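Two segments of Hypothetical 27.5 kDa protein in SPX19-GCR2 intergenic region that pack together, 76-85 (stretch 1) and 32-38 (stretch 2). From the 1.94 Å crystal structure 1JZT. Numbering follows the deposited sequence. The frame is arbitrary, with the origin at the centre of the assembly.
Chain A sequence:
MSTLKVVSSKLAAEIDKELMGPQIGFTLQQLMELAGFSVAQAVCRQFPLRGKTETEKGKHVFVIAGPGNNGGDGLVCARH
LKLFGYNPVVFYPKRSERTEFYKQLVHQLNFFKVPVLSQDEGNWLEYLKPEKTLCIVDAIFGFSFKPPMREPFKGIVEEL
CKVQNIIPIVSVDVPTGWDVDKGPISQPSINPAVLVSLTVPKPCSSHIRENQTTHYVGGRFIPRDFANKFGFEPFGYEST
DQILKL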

# COMPACT_ATOMS: atom_id res chain seq x y z
N VAL A 76 -2.09 8.72 -2.87
CA VAL A 76 -2.10 8.67 -4.33
C VAL A 76 -3.12 7.60 -4.76
O VAL A 76 -3.96 7.83 -5.63
CB VAL A 76 -0.72 8.28 -4.89
CG1 VAL A 76 -0.81 7.98 -6.38
CG2 VAL A 76 0.27 9.42 -4.65
N CYS A 77 -3.02 6.42 -4.15
CA CYS A 77 -3.91 5.30 -4.44
C CYS A 77 -5.38 5.71 -4.36
O CYS A 77 -6.17 5.38 -5.23
CB CYS A 77 -3.64 4.17 -3.45
SG CYS A 77 -4.84 2.82 -3.52
N ALA A 78 -5.72 6.43 -3.30
CA ALA A 78 -7.08 6.88 -3.08
C ALA A 78 -7.62 7.73 -4.24
O ALA A 78 -8.78 7.60 -4.61
CB ALA A 78 -7.16 7.66 -1.77
N ARG A 79 -6.77 8.60 -4.79
CA ARG A 79 -7.19 9.45 -5.91
C ARG A 79 -7.44 8.62 -7.17
O ARG A 79 -8.43 8.84 -7.87
CB ARG A 79 -6.13 10.54 -6.18
CG ARG A 79 -6.26 11.30 -7.52
CD ARG A 79 -5.44 12.60 -7.49
NE ARG A 79 -4.15 12.40 -6.85
CZ ARG A 79 -3.09 11.84 -7.43
NH1 ARG A 79 -3.17 11.42 -8.69
NH2 ARG A 79 -1.97 11.68 -6.74
N HIS A 80 -6.57 7.66 -7.46
CA HIS A 80 -6.78 6.83 -8.64
C HIS A 80 -8.03 5.97 -8.50
O HIS A 80 -8.76 5.77 -9.47
CB HIS A 80 -5.54 5.97 -8.93
CG HIS A 80 -4.42 6.75 -9.54
ND1 HIS A 80 -4.43 7.16 -10.86
CD2 HIS A 80 -3.30 7.27 -9.00
CE1 HIS A 80 -3.37 7.90 -11.10
NE2 HIS A 80 -2.66 7.99 -9.98
N LEU A 81 -8.29 5.48 -7.29
CA LEU A 81 -9.48 4.66 -7.05
C LEU A 81 -10.74 5.47 -7.30
O LEU A 81 -11.74 4.93 -7.79
CB LEU A 81 -9.49 4.13 -5.62
CG LEU A 81 -8.50 3.00 -5.32
CD1 LEU A 81 -8.52 2.69 -3.82
CD2 LEU A 81 -8.89 1.77 -6.13
N LYS A 82 -10.69 6.75 -6.97
CA LYS A 82 -11.85 7.62 -7.19
C LYS A 82 -12.04 7.73 -8.70
O LYS A 82 -13.15 7.62 -9.20
CB LYS A 82 -11.59 9.00 -6.58
CG LYS A 82 -12.76 9.97 -6.71
CD LYS A 82 -13.94 9.53 -5.88
CE LYS A 82 -15.12 10.48 -6.03
NZ LYS A 82 -16.26 10.04 -5.18
N LEU A 83 -10.95 7.94 -9.43
CA LEU A 83 -11.03 8.06 -10.88
C LEU A 83 -11.49 6.74 -11.50
O LEU A 83 -12.21 6.74 -12.49
CB LEU A 83 -9.67 8.48 -11.46
CG LEU A 83 -9.36 9.97 -11.28
CD1 LEU A 83 -7.87 10.20 -11.16
CD2 LEU A 83 -9.94 10.75 -12.46
N PHE A 84 -11.07 5.62 -10.90
CA PHE A 84 -11.44 4.30 -11.40
C PHE A 84 -12.90 3.92 -11.15
O PHE A 84 -13.36 2.88 -11.62
CB PHE A 84 -10.52 3.22 -10.80
CG PHE A 84 -9.08 3.32 -11.23
CD1 PHE A 84 -8.72 4.03 -12.37
CD2 PHE A 84 -8.08 2.68 -10.49
CE1 PHE A 84 -7.39 4.11 -12.77
CE2 PHE A 84 -6.74 2.76 -10.89
CZ PHE A 84 -6.39 3.47 -12.03
N GLY A 85 -13.62 4.74 -10.40
CA GLY A 85 -15.02 4.44 -10.15
C GLY A 85 -15.38 3.95 -8.76
O GLY A 85 -16.54 3.62 -8.51
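Stretch 2 32-38: MELAGFS

Stretch 2 is helical throughout, part of a helix that runs on at both ends, and it crosses the helix of stretch 1 at -54°, the N-to-C directions 54° apart and so closer to parallel than antiparallel, with the axes approaching to 7.7 Å. Within it the backbone bonds G36 N to M32 O (2.8 Å), F37 N to E33 O (2.9 Å) and S38 N to L34 O (3.0 Å) keep the regular i to i-4 pattern.

The helices come closest at G36, whose CA lies 4.3 Å from the CA of C77. Glycine suits this crossing because an ideal CB would fall 2.2 Å from V76 CB, a clash. With no side chain there, V76 CG1 settles 3.5 Å from G36 CA, and C77 CA makes a CA-H...O contact of 3.4 Å with G36 O. V76, a compact branched residue pointing toward stretch 2, also places CG2 3.9 Å from CG of M32, a selenomethionine.

E33 supplies the polar fastening. Its CB leaves sideways, but chi1 t and chi2 p bring the carboxylate nearer to stretch 1, where it accepts three hydrogen bonds. R79 NH2 donates to E33 OE1 and R79 NH1 to E33 OE2, both at 2.9 Å, a paired arrangement within a salt bridge that the flat guanidinium suits well. H80 NE2 donates to E33 OE2 at 2.8 Å, so OE2 has two donors and OE1 one.

One turn after E33, F37 meets the same histidine. While E33 OE2 lies at the edge of the H80 ring, F37 turns its own edge to one face of it: the planes stand at 86°, the centroids 4.9 Å apart, with F37 CD1 3.4 Å from H80 ND1. Farther along, F84 CZ touches F37 CE1 at 3.7 Å, extending the aromatic contact. S38 faces none of this, and its OG is hydrogen-bonded elsewhere in the structure.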

# COMPACT_ATOMS: atom_id res chain seq x y z
N MSE A 32 6.23 8.06 -6.03
CA MSE A 32 5.04 7.93 -5.20
C MSE A 32 3.77 7.86 -6.06
O MSE A 32 2.84 7.10 -5.76
CB MSE A 32 4.97 9.10 -4.21
CG MSE A 32 3.87 8.99 -3.17
SE MSE A 32 4.25 10.12 -1.62
CE MSE A 32 5.69 9.07 -0.86
N GLU A 33 3.73 8.65 -7.13
CA GLU A 33 2.58 8.65 -8.02
C GLU A 33 2.47 7.28 -8.69
O GLU A 33 1.40 6.68 -8.75
CB GLU A 33 2.74 9.73 -9.09
CG GLU A 33 1.53 9.92 -9.99
CD GLU A 33 0.29 10.36 -9.22
OE1 GLU A 33 0.41 11.02 -8.17
OE2 GLU A 33 -0.82 10.05 -9.70
N LEU A 34 3.60 6.79 -9.20
CA LEU A 34 3.62 5.49 -9.87
C LEU A 34 3.31 4.37 -8.88
O LEU A 34 2.57 3.45 -9.20
CB LEU A 34 4.99 5.26 -10.52
CG LEU A 34 5.35 6.13 -11.74
CD1 LEU A 34 6.77 5.81 -12.18
CD2 LEU A 34 4.37 5.88 -12.88
N ALA A 35 3.85 4.46 -7.66
CA ALA A 35 3.60 3.44 -6.64
C ALA A 35 2.12 3.42 -6.25
O ALA A 35 1.50 2.35 -6.19
CB ALA A 35 4.46 3.69 -5.41
N GLY A 36 1.57 4.59 -5.96
CA GLY A 36 0.16 4.68 -5.59
C GLY A 36 -0.73 4.19 -6.71
O GLY A 36 -1.80 3.60 -6.46
N PHE A 37 -0.31 4.42 -7.95
CA PHE A 37 -1.08 3.98 -9.10
C PHE A 37 -1.14 2.46 -9.10
O PHE A 37 -2.20 1.86 -9.28
CB PHE A 37 -0.45 4.46 -10.41
CG PHE A 37 -1.21 4.03 -11.64
CD1 PHE A 37 -2.28 4.78 -12.11
CD2 PHE A 37 -0.90 2.83 -12.28
CE1 PHE A 37 -3.04 4.34 -13.19
CE2 PHE A 37 -1.66 2.37 -13.36
CZ PHE A 37 -2.73 3.13 -13.81
N SER A 38 0.02 1.84 -8.88
CA SER A 38 0.13 0.38 -8.84
C SER A 38 -0.87 -0.22 -7.85
O SER A 38 -1.61 -1.14 -8.18
CB SER A 38 1.54 -0.04 -8.44
OG SER A 38 2.47 0.25 -9.46